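Side-chain contacts in carboxypeptidase A (PDB 1JQG), which probably acts as a zinc-dependent metallocarboxypeptidase that trims residues from the C-terminal ends of peptides, here in its proform with the activation segment attached: residues V29-A32 / Q36-L39; Q132-E137 / K197-V202; G258-T263 / Y316-L321. All coordinates share one frame; numbering follows the deposited sequence.

Contact 1: residues V29-A32 / Q36-L39; sequences VDVA and QVKL
The flat group that crosses this contact, the carboxamide of Gln36, meets Val31 and Ala32 with its outer end rather than with a face. That end approaches the backbone N of Ala32 and lies beside the Ala32 methyl. The site is a tight beta-alpha connection in the activation peptide, where strand 25-30 of the four-stranded antiparallel sheet hands over to helix 34-46. This is the open alpha/beta sandwich expected of a carboxypeptidase prosegment. The chain reverses here within a few residues, so the first turn of the helix is packed back on the end of its own strand. Gln36 bridges the gap with an extended side chain (chi2 -172°). It and the side chain of Val31 run antiparallel alongside each other, with CB of Gln36 4.0 Å from Val31 CG1. Ala32 lies on the exposed side of the contact, whereas Val31 and Val37 are buried. Val82 also packs on Gln36, Tyr360 on Val37, and Leu39 turns to Phe76 on helix 70-80. Val31 divides its two methyls between neighbouring helix residues: with CG1 anti to the carbonyl carbon (chi1 -67°) and lying over Gln36, CG2 reaches the other way, and there it meets CG2 of Val37 at 3.9 Å, the two side chains crossing at about a right angle.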
ATOM      1  N   VAL A  29     -21.036  -5.819  -3.445  1.00 30.44           N
ATOM      2  CA  VAL A  29     -21.865  -5.315  -4.532  1.00 30.08           C
ATOM      3  C   VAL A  29     -21.464  -5.952  -5.857  1.00 28.45           C
ATOM      4  O   VAL A  29     -20.293  -5.950  -6.174  1.00 26.84           O
ATOM      5  CB  VAL A  29     -21.822  -3.783  -4.650  1.00 31.87           C
ATOM      6  CG1 VAL A  29     -22.224  -3.236  -3.274  1.00 31.12           C
ATOM      7  CG2 VAL A  29     -20.473  -3.207  -5.021  1.00 41.84           C
ATOM      8  N   ASP A  30     -22.417  -6.530  -6.568  1.00 31.72           N
ATOM      9  CA  ASP A  30     -22.229  -7.205  -7.830  1.00 28.55           C
ATOM     10  C   ASP A  30     -22.892  -6.401  -8.927  1.00 28.76           C
ATOM     11  O   ASP A  30     -24.116  -6.369  -8.941  1.00 30.87           O
ATOM     12  CB  ASP A  30     -22.821  -8.621  -7.830  1.00 34.43           C
ATOM     13  CG  ASP A  30     -22.309  -9.466  -6.685  1.00 36.54           C
ATOM     14  OD1 ASP A  30     -21.497 -10.352  -6.990  1.00 45.14           O
ATOM     15  OD2 ASP A  30     -22.707  -9.213  -5.520  1.00 44.33           O
ATOM     16  N   VAL A  31     -22.089  -5.780  -9.780  1.00 30.60           N
ATOM     17  CA  VAL A  31     -22.586  -4.980 -10.889  1.00 31.71           C
ATOM     18  C   VAL A  31     -22.552  -5.788 -12.180  1.00 32.97           C
ATOM     19  O   VAL A  31     -21.623  -6.539 -12.426  1.00 33.89           O
ATOM     20  CB  VAL A  31     -21.814  -3.646 -11.051  1.00 32.63           C
ATOM     21  CG1 VAL A  31     -22.107  -2.746  -9.847  1.00 30.26           C
ATOM     22  CG2 VAL A  31     -20.333  -3.920 -11.213  1.00 30.69           C
ATOM     23  N   ALA A  32     -23.567  -5.616 -13.015  1.00 35.82           N
ATOM     24  CA  ALA A  32     -23.679  -6.348 -14.275  1.00 34.91           C
ATOM     25  C   ALA A  32     -23.095  -5.572 -15.449  1.00 35.62           C
ATOM     26  O   ALA A  32     -22.484  -6.175 -16.317  1.00 39.67           O
ATOM     27  CB  ALA A  32     -25.148  -6.620 -14.582  1.00 26.22           C
ATOM     28  N   GLN A  36     -23.964   0.586 -14.241  1.00 40.01           N
ATOM     29  CA  GLN A  36     -24.027   0.370 -12.817  1.00 39.21           C
ATOM     30  C   GLN A  36     -22.716   0.671 -12.086  1.00 42.36           C
ATOM     31  O   GLN A  36     -22.674   1.035 -10.891  1.00 37.06           O
ATOM     32  CB  GLN A  36     -24.457  -1.087 -12.598  1.00 36.98           C
ATOM     33  CG  GLN A  36     -25.844  -1.390 -13.124  1.00 39.18           C
ATOM     34  CD  GLN A  36     -26.349  -2.772 -12.732  1.00 40.25           C
ATOM     35  OE1 GLN A  36     -27.518  -2.980 -12.396  1.00 45.62           O
ATOM     36  NE2 GLN A  36     -25.401  -3.711 -12.792  1.00 33.18           N
ATOM     37  N   VAL A  37     -21.574   0.465 -12.777  1.00 42.12           N
ATOM     38  CA  VAL A  37     -20.272   0.791 -12.219  1.00 40.21           C
ATOM     39  C   VAL A  37     -20.206   2.258 -11.795  1.00 41.97           C
ATOM     40  O   VAL A  37     -19.663   2.578 -10.746  1.00 42.10           O
ATOM     41  CB  VAL A  37     -19.133   0.482 -13.194  1.00 36.34           C
ATOM     42  CG1 VAL A  37     -17.775   0.852 -12.629  1.00 35.31           C
ATOM     43  CG2 VAL A  37     -19.082  -1.012 -13.529  1.00 48.34           C
ATOM     44  N   LYS A  38     -20.728   3.143 -12.628  1.00 43.32           N
ATOM     45  CA  LYS A  38     -20.807   4.568 -12.397  1.00 42.69           C
ATOM     46  C   LYS A  38     -21.859   4.861 -11.317  1.00 40.09           C
ATOM     47  O   LYS A  38     -21.669   5.580 -10.341  1.00 37.93           O
ATOM     48  CB  LYS A  38     -21.190   5.295 -13.694  1.00 49.81           C
ATOM     49  CG  LYS A  38     -20.399   6.469 -14.209  1.00 56.64           C
ATOM     50  CD  LYS A  38     -20.110   7.525 -13.151  1.00 58.87           C
ATOM     51  CE  LYS A  38     -19.031   8.488 -13.640  1.00 63.54           C
ATOM     52  NZ  LYS A  38     -19.378   8.945 -15.027  1.00 63.64           N
ATOM     53  N   LEU A  39     -23.009   4.223 -11.445  1.00 38.92           N
ATOM     54  CA  LEU A  39     -24.126   4.352 -10.539  1.00 38.33           C
ATOM     55  C   LEU A  39     -23.677   4.138  -9.099  1.00 38.58           C
ATOM     56  O   LEU A  39     -23.874   4.972  -8.217  1.00 38.97           O
ATOM     57  CB  LEU A  39     -25.209   3.326 -10.860  1.00 36.77           C
ATOM     58  CG  LEU A  39     -26.574   3.427 -10.198  1.00 43.35           C
ATOM     59  CD1 LEU A  39     -27.300   4.734 -10.511  1.00 43.62           C
ATOM     60  CD2 LEU A  39     -27.434   2.244 -10.658  1.00 48.55           C
TER

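Contact 2: residues Q132-E137 / K197-V202; sequences QELAKE and KLVIDV
Leu134 is the residue through which the last turns of helix 124-137 pack on the C-terminal end of helix 187-200, against Val199 and Ile200. This is a small helix-helix contact, wholly apolar, with no hydrogen bond across it. Going along the segment, Glu133 is turned off the interface. It forms a salt bridge with Lys136 one turn on, NZ of Lys136 lying 2.8 Å from Glu133 OE2 on the syn side of the carboxylate and 27° out of its plane. Leu134 follows, buried and directed at the other helix. Its branch point CG rests 4.2 Å from Val199 CG1, while CD1 of Leu134 touches CD1 of Ile200 at 3.9 Å, these two side chains crossing at about a right angle. Ile200 does not aim its CB at Leu134, but with CG1 anti to the carbonyl carbon (chi1 -53°) the longer branch heads for the leucine, and CD1 completes the approach. Glu137 ends the segment and forms a salt bridge with Arg115, which the Ile200 side chain also touches, so a charged residue borders the apolar patch. Behind the contact, where helix 187-200 widens into a pi-type turn, Lys197 is paired with Asp201: NZ of Lys197 stands 3.1 Å from Asp201 OD1, above the carboxylate plane. Phe138, just beyond the first helix, touches both Val199 and Ile200. Strand 155-161 of the mixed sheet adds Leu159, touching Leu134, and Ile161, touching Val199; Ile195 adds an earlier turn of helix 187-200, and Leu198 packs on helix 206-209.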
ATOM      1  N   GLN A 132      17.639   2.092  12.974  1.00 19.97           N
ATOM      2  CA  GLN A 132      18.828   2.681  13.597  1.00 18.75           C
ATOM      3  C   GLN A 132      19.832   1.668  14.085  1.00 17.68           C
ATOM      4  O   GLN A 132      21.042   1.905  14.098  1.00 27.20           O
ATOM      5  CB  GLN A 132      18.410   3.595  14.753  1.00 15.10           C
ATOM      6  CG  GLN A 132      17.643   4.818  14.294  1.00 20.76           C
ATOM      7  CD  GLN A 132      17.042   5.593  15.439  1.00 24.33           C
ATOM      8  OE1 GLN A 132      15.814   5.682  15.601  1.00 37.06           O
ATOM      9  NE2 GLN A 132      17.894   6.142  16.267  1.00 25.10           N
ATOM     10  N   GLU A 133      19.394   0.487  14.452  1.00 18.12           N
ATOM     11  CA  GLU A 133      20.221  -0.581  14.965  1.00 17.23           C
ATOM     12  C   GLU A 133      20.969  -1.249  13.830  1.00 20.97           C
ATOM     13  O   GLU A 133      22.155  -1.653  13.895  1.00 21.61           O
ATOM     14  CB  GLU A 133      19.409  -1.620  15.734  1.00 17.36           C
ATOM     15  CG  GLU A 133      18.750  -1.074  17.007  1.00 19.05           C
ATOM     16  CD  GLU A 133      19.784  -0.523  17.989  1.00 26.82           C
ATOM     17  OE1 GLU A 133      20.594  -1.378  18.414  1.00 29.05           O
ATOM     18  OE2 GLU A 133      19.754   0.687  18.292  1.00 22.61           O
ATOM     19  N   LEU A 134      20.322  -1.277  12.686  1.00 19.70           N
ATOM     20  CA  LEU A 134      20.893  -1.842  11.470  1.00 20.16           C
ATOM     21  C   LEU A 134      22.069  -1.011  11.003  1.00 22.46           C
ATOM     22  O   LEU A 134      23.133  -1.548  10.631  1.00 25.39           O
ATOM     23  CB  LEU A 134      19.760  -1.882  10.423  1.00 18.54           C
ATOM     24  CG  LEU A 134      19.459  -3.223   9.771  1.00 18.72           C
ATOM     25  CD1 LEU A 134      19.272  -4.360  10.764  1.00 21.99           C
ATOM     26  CD2 LEU A 134      18.200  -3.095   8.908  1.00 19.54           C
ATOM     27  N   ALA A 135      21.930   0.330  11.106  1.00 17.64           N
ATOM     28  CA  ALA A 135      23.035   1.201  10.702  1.00 21.49           C
ATOM     29  C   ALA A 135      24.261   1.142  11.610  1.00 20.09           C
ATOM     30  O   ALA A 135      25.350   1.533  11.169  1.00 22.61           O
ATOM     31  CB  ALA A 135      22.599   2.659  10.576  1.00 18.66           C
ATOM     32  N   LYS A 136      24.086   0.680  12.840  1.00 21.52           N
ATOM     33  CA  LYS A 136      25.198   0.407  13.751  1.00 21.24           C
ATOM     34  C   LYS A 136      25.957  -0.892  13.483  1.00 19.54           C
ATOM     35  O   LYS A 136      27.159  -0.946  13.619  1.00 25.00           O
ATOM     36  CB  LYS A 136      24.640   0.285  15.178  1.00 18.35           C
ATOM     37  CG  LYS A 136      24.060   1.590  15.703  1.00 21.90           C
ATOM     38  CD  LYS A 136      23.622   1.436  17.159  1.00 20.21           C
ATOM     39  CE  LYS A 136      22.610   2.539  17.543  1.00 17.56           C
ATOM     40  NZ  LYS A 136      22.012   2.243  18.882  1.00 17.80           N
ATOM     41  N   GLU A 137      25.241  -1.948  13.101  1.00 20.08           N
ATOM     42  CA  GLU A 137      25.849  -3.258  12.870  1.00 22.29           C
ATOM     43  C   GLU A 137      26.381  -3.432  11.461  1.00 23.30           C
ATOM     44  O   GLU A 137      27.332  -4.186  11.220  1.00 24.86           O
ATOM     45  CB  GLU A 137      24.834  -4.380  13.139  1.00 22.07           C
ATOM     46  CG  GLU A 137      25.416  -5.771  13.300  1.00 21.93           C
ATOM     47  CD  GLU A 137      24.385  -6.827  13.659  1.00 18.85           C
ATOM     48  OE1 GLU A 137      23.300  -6.382  14.102  1.00 19.46           O
ATOM     49  OE2 GLU A 137      24.589  -8.056  13.527  1.00 18.66           O
ATOM     50  N   LYS A 197      16.723  -9.738   3.399  1.00 21.63           N
ATOM     51  CA  LYS A 197      17.523 -10.437   2.371  1.00 23.20           C
ATOM     52  C   LYS A 197      18.656  -9.603   1.786  1.00 23.46           C
ATOM     53  O   LYS A 197      19.621 -10.153   1.297  1.00 24.69           O
ATOM     54  CB  LYS A 197      16.658 -10.930   1.202  1.00 18.97           C
ATOM     55  CG  LYS A 197      15.759 -12.113   1.604  1.00 19.28           C
ATOM     56  CD  LYS A 197      16.720 -13.284   1.810  1.00 29.49           C
ATOM     57  CE  LYS A 197      16.000 -14.522   2.315  1.00 38.28           C
ATOM     58  NZ  LYS A 197      17.033 -15.622   2.314  1.00 33.57           N
ATOM     59  N   LEU A 198      18.562  -8.268   1.855  1.00 21.46           N
ATOM     60  CA  LEU A 198      19.631  -7.409   1.370  1.00 20.93           C
ATOM     61  C   LEU A 198      20.680  -7.094   2.429  1.00 16.58           C
ATOM     62  O   LEU A 198      21.769  -6.626   2.112  1.00 16.00           O
ATOM     63  CB  LEU A 198      19.038  -6.114   0.797  1.00 16.65           C
ATOM     64  CG  LEU A 198      18.146  -6.221  -0.418  1.00 18.74           C
ATOM     65  CD1 LEU A 198      17.503  -4.872  -0.703  1.00 22.57           C
ATOM     66  CD2 LEU A 198      18.887  -6.682  -1.663  1.00 13.76           C
ATOM     67  N   VAL A 199      20.358  -7.278   3.693  1.00 16.09           N
ATOM     68  CA  VAL A 199      21.264  -6.938   4.790  1.00 15.70           C
ATOM     69  C   VAL A 199      21.576  -8.128   5.681  1.00 16.67           C
ATOM     70  O   VAL A 199      22.760  -8.333   5.870  1.00 20.06           O
ATOM     71  CB  VAL A 199      20.674  -5.796   5.653  1.00 18.89           C
ATOM     72  CG1 VAL A 199      21.597  -5.295   6.753  1.00 13.29           C
ATOM     73  CG2 VAL A 199      20.253  -4.604   4.789  1.00 18.63           C
ATOM     74  N   ILE A 200      20.591  -8.750   6.312  1.00 18.70           N
ATOM     75  CA  ILE A 200      20.749  -9.783   7.294  1.00 20.40           C
ATOM     76  C   ILE A 200      21.166 -11.119   6.713  1.00 25.33           C
ATOM     77  O   ILE A 200      22.158 -11.714   7.143  1.00 30.33           O
ATOM     78  CB  ILE A 200      19.459 -10.014   8.126  1.00 22.16           C
ATOM     79  CG1 ILE A 200      18.971  -8.693   8.735  1.00 18.56           C
ATOM     80  CG2 ILE A 200      19.681 -11.076   9.201  1.00 18.88           C
ATOM     81  CD1 ILE A 200      19.919  -8.023   9.675  1.00 15.83           C
ATOM     82  N   ASP A 201      20.402 -11.639   5.773  1.00 26.46           N
ATOM     83  CA  ASP A 201      20.630 -12.915   5.146  1.00 23.82           C
ATOM     84  C   ASP A 201      20.843 -12.773   3.652  1.00 23.93           C
ATOM     85  O   ASP A 201      19.876 -12.920   2.909  1.00 25.96           O
ATOM     86  CB  ASP A 201      19.450 -13.867   5.397  1.00 24.82           C
ATOM     87  CG  ASP A 201      19.779 -15.300   5.032  1.00 22.31           C
ATOM     88  OD1 ASP A 201      18.773 -15.990   4.831  1.00 29.45           O
ATOM     89  OD2 ASP A 201      20.972 -15.669   4.966  1.00 29.24           O
ATOM     90  N   VAL A 202      22.015 -12.306   3.243  1.00 26.11           N
ATOM     91  CA  VAL A 202      22.324 -12.058   1.839  1.00 23.67           C
ATOM     92  C   VAL A 202      22.682 -13.358   1.111  1.00 28.70           C
ATOM     93  O   VAL A 202      23.836 -13.824   1.130  1.00 31.47           O
ATOM     94  CB  VAL A 202      23.510 -11.077   1.706  1.00 27.67           C
ATOM     95  CG1 VAL A 202      23.688 -10.687   0.244  1.00 21.36           C
ATOM     96  CG2 VAL A 202      23.295  -9.852   2.590  1.00 26.21           C
TER

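Contact 3: residues G258-T263 / Y316-L321; sequences GMNWGT and YGNGVL
Two loops meet, each with a beta turn: type II from Asn260 to Thr263, just after Met259, and type I from Tyr316 to Gly319, the latter closed by Gly319 N bonding to Tyr316 O at 3.2 Å. Gly262 and Gly319 both have positive phi, which suits glycine. Across the gap the main touch is a Met-aromatic contact. The side chain of Met259, bent at chi2 and chi3, crosses that of Tyr316 at about a right angle and lays its end on one face of the ring. The terminal methyl CE sits 4.2 Å from the centroid of the Tyr316 ring and only 9° off the normal, a CH-pi contact over the centre. The sulfur approaches more obliquely, 31° off the normal, with SD of Met259 3.7 Å from Tyr316 CD1. Farther out, the side chains of Asn260 and Asn318 come near each other more loosely, toward solvent at Asn318. Each segment also has a side-chain bond of its own. Thr263 OG1 donates to Asn260 O at 2.8 Å, reinforcing a weak backbone bond between the same residues. Asn318 OD1 accepts from Val320 N at 3.2 Å, an Asx turn in which the donor stands 65° out of the carbonyl plane. Both segments are loops, the second linking strand 311-314 to helix 325-340. Helix 366-373 joins them: Met371 and Gln372 touch Tyr316, Gln372 also meets Met259, and Asp368 takes the N-H of Gly317. Just before that helix, Gly364 pairs through its backbone with Met259.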
ATOM      1  N   GLY A 258       1.550  14.938  -7.505  1.00 31.04           N
ATOM      2  CA  GLY A 258       1.476  15.910  -8.564  1.00 30.26           C
ATOM      3  C   GLY A 258       1.091  15.438  -9.933  1.00 35.05           C
ATOM      4  O   GLY A 258       0.794  16.285 -10.785  1.00 41.39           O
ATOM      5  N   MET A 259       0.991  14.146 -10.184  1.00 37.86           N
ATOM      6  CA  MET A 259       0.568  13.637 -11.493  1.00 35.98           C
ATOM      7  C   MET A 259      -0.939  13.702 -11.640  1.00 35.93           C
ATOM      8  O   MET A 259      -1.704  12.891 -11.117  1.00 35.66           O
ATOM      9  CB  MET A 259       1.076  12.207 -11.641  1.00 38.82           C
ATOM     10  CG  MET A 259       1.516  11.853 -13.029  1.00 35.80           C
ATOM     11  SD  MET A 259       0.216  11.551 -14.218  1.00 50.05           S
ATOM     12  CE  MET A 259       0.920  12.297 -15.682  1.00 50.30           C
ATOM     13  N   ASN A 260      -1.417  14.741 -12.300  1.00 36.10           N
ATOM     14  CA  ASN A 260      -2.839  14.975 -12.563  1.00 36.32           C
ATOM     15  C   ASN A 260      -3.681  15.131 -11.296  1.00 39.20           C
ATOM     16  O   ASN A 260      -4.824  14.661 -11.135  1.00 38.61           O
ATOM     17  CB  ASN A 260      -3.434  13.898 -13.464  1.00 35.56           C
ATOM     18  CG  ASN A 260      -2.852  13.922 -14.867  1.00 43.25           C
ATOM     19  OD1 ASN A 260      -2.283  12.938 -15.356  1.00 44.64           O
ATOM     20  ND2 ASN A 260      -2.968  15.059 -15.560  1.00 42.16           N
ATOM     21  N   TRP A 261      -3.129  15.856 -10.315  1.00 36.18           N
ATOM     22  CA  TRP A 261      -3.781  16.001  -9.022  1.00 38.61           C
ATOM     23  C   TRP A 261      -5.180  16.588  -9.134  1.00 38.63           C
ATOM     24  O   TRP A 261      -5.379  17.512  -9.910  1.00 42.13           O
ATOM     25  CB  TRP A 261      -2.892  16.860  -8.105  1.00 37.21           C
ATOM     26  CG  TRP A 261      -3.499  17.087  -6.749  1.00 39.61           C
ATOM     27  CD1 TRP A 261      -3.365  16.297  -5.643  1.00 36.98           C
ATOM     28  CD2 TRP A 261      -4.343  18.175  -6.364  1.00 34.33           C
ATOM     29  NE1 TRP A 261      -4.052  16.836  -4.589  1.00 36.09           N
ATOM     30  CE2 TRP A 261      -4.666  17.990  -5.019  1.00 34.68           C
ATOM     31  CE3 TRP A 261      -4.841  19.299  -7.036  1.00 33.92           C
ATOM     32  CZ2 TRP A 261      -5.482  18.896  -4.323  1.00 34.87           C
ATOM     33  CZ3 TRP A 261      -5.633  20.192  -6.326  1.00 31.93           C
ATOM     34  CH2 TRP A 261      -5.964  19.983  -4.969  1.00 20.34           C
ATOM     35  N   GLY A 262      -6.102  16.123  -8.300  1.00 39.41           N
ATOM     36  CA  GLY A 262      -7.439  16.669  -8.223  1.00 38.94           C
ATOM     37  C   GLY A 262      -8.420  16.299  -9.315  1.00 38.35           C
ATOM     38  O   GLY A 262      -9.578  16.761  -9.259  1.00 39.24           O
ATOM     39  N   THR A 263      -8.013  15.491 -10.293  1.00 41.09           N
ATOM     40  CA  THR A 263      -8.867  15.194 -11.441  1.00 41.02           C
ATOM     41  C   THR A 263      -9.756  13.992 -11.159  1.00 40.59           C
ATOM     42  O   THR A 263     -10.844  13.875 -11.707  1.00 40.15           O
ATOM     43  CB  THR A 263      -8.068  14.956 -12.729  1.00 40.75           C
ATOM     44  OG1 THR A 263      -7.172  13.864 -12.489  1.00 45.96           O
ATOM     45  CG2 THR A 263      -7.358  16.235 -13.130  1.00 37.12           C
ATOM     46  N   TYR A 316      -1.038   5.133 -15.645  1.00 32.82           N
ATOM     47  CA  TYR A 316      -1.408   6.435 -15.184  1.00 29.65           C
ATOM     48  C   TYR A 316      -2.909   6.240 -14.860  1.00 27.10           C
ATOM     49  O   TYR A 316      -3.704   5.822 -15.674  1.00 25.32           O
ATOM     50  CB  TYR A 316      -1.103   7.498 -16.258  1.00 24.18           C
ATOM     51  CG  TYR A 316       0.399   7.905 -16.323  1.00 25.32           C
ATOM     52  CD1 TYR A 316       1.175   8.075 -15.141  1.00 24.62           C
ATOM     53  CD2 TYR A 316       1.002   8.110 -17.565  1.00 27.12           C
ATOM     54  CE1 TYR A 316       2.539   8.447 -15.235  1.00 22.27           C
ATOM     55  CE2 TYR A 316       2.354   8.479 -17.652  1.00 28.15           C
ATOM     56  CZ  TYR A 316       3.119   8.648 -16.496  1.00 29.12           C
ATOM     57  OH  TYR A 316       4.431   9.008 -16.608  1.00 27.48           O
ATOM     58  N   GLY A 317      -3.310   6.517 -13.654  1.00 22.22           N
ATOM     59  CA  GLY A 317      -4.736   6.303 -13.201  1.00 24.34           C
ATOM     60  C   GLY A 317      -5.792   6.790 -14.228  1.00 26.62           C
ATOM     61  O   GLY A 317      -7.012   6.495 -14.087  1.00 26.75           O
ATOM     62  N   ASN A 318      -5.597   7.685 -15.147  1.00 28.48           N
ATOM     63  CA  ASN A 318      -6.558   8.355 -16.004  1.00 29.50           C
ATOM     64  C   ASN A 318      -6.914   7.536 -17.236  1.00 28.13           C
ATOM     65  O   ASN A 318      -7.845   7.838 -17.982  1.00 35.65           O
ATOM     66  CB  ASN A 318      -6.049   9.727 -16.474  1.00 28.50           C
ATOM     67  CG  ASN A 318      -4.787   9.634 -17.275  1.00 29.24           C
ATOM     68  OD1 ASN A 318      -4.158   8.572 -17.287  1.00 36.22           O
ATOM     69  ND2 ASN A 318      -4.444  10.734 -17.912  1.00 35.99           N
ATOM     70  N   GLY A 319      -6.210   6.479 -17.498  1.00 26.20           N
ATOM     71  CA  GLY A 319      -6.446   5.583 -18.611  1.00 27.73           C
ATOM     72  C   GLY A 319      -5.404   5.690 -19.713  1.00 26.58           C
ATOM     73  O   GLY A 319      -5.315   4.706 -20.435  1.00 29.95           O
ATOM     74  N   VAL A 320      -4.723   6.812 -19.854  1.00 22.90           N
ATOM     75  CA  VAL A 320      -3.744   7.026 -20.886  1.00 24.17           C
ATOM     76  C   VAL A 320      -2.502   6.193 -20.569  1.00 29.68           C
ATOM     77  O   VAL A 320      -2.032   6.180 -19.423  1.00 30.78           O
ATOM     78  CB  VAL A 320      -3.321   8.506 -20.993  1.00 26.21           C
ATOM     79  CG1 VAL A 320      -2.254   8.598 -22.079  1.00 31.68           C
ATOM     80  CG2 VAL A 320      -4.471   9.420 -21.316  1.00 16.80           C
ATOM     81  N   LEU A 321      -1.987   5.501 -21.563  1.00 31.08           N
ATOM     82  CA  LEU A 321      -0.847   4.619 -21.431  1.00 33.58           C
ATOM     83  C   LEU A 321       0.446   5.333 -21.774  1.00 36.65           C
ATOM     84  O   LEU A 321       0.497   6.184 -22.658  1.00 38.28           O
ATOM     85  CB  LEU A 321      -1.014   3.378 -22.319  1.00 32.33           C
ATOM     86  CG  LEU A 321      -2.198   2.449 -21.992  1.00 35.62           C
ATOM     87  CD1 LEU A 321      -2.183   1.306 -22.994  1.00 39.60           C
ATOM     88  CD2 LEU A 321      -2.109   1.951 -20.558  1.00 37.11           C
TER

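Overall arrangement
The three contacts follow one another along the chain without overlapping. Contact 1 belongs to the activation peptide, joining a strand of its four-stranded antiparallel sheet to the helix that follows. Contacts 2 and 3 lie in the zinc carboxypeptidase part: contact 2 where two helices pack beside the eight-stranded mixed sheet, contact 3 between surface loops. Contacts 1 and 2 lie on opposite sides of the chain's centre, their centres 48 Å apart. Contact 3 is 37 Å from contact 2 and 23 Å from contact 1, centre to centre; its nearest atoms come within about 10 Å of contact 1, without touching. All three are remote from the zinc site, so they concern the framework of the proenzyme.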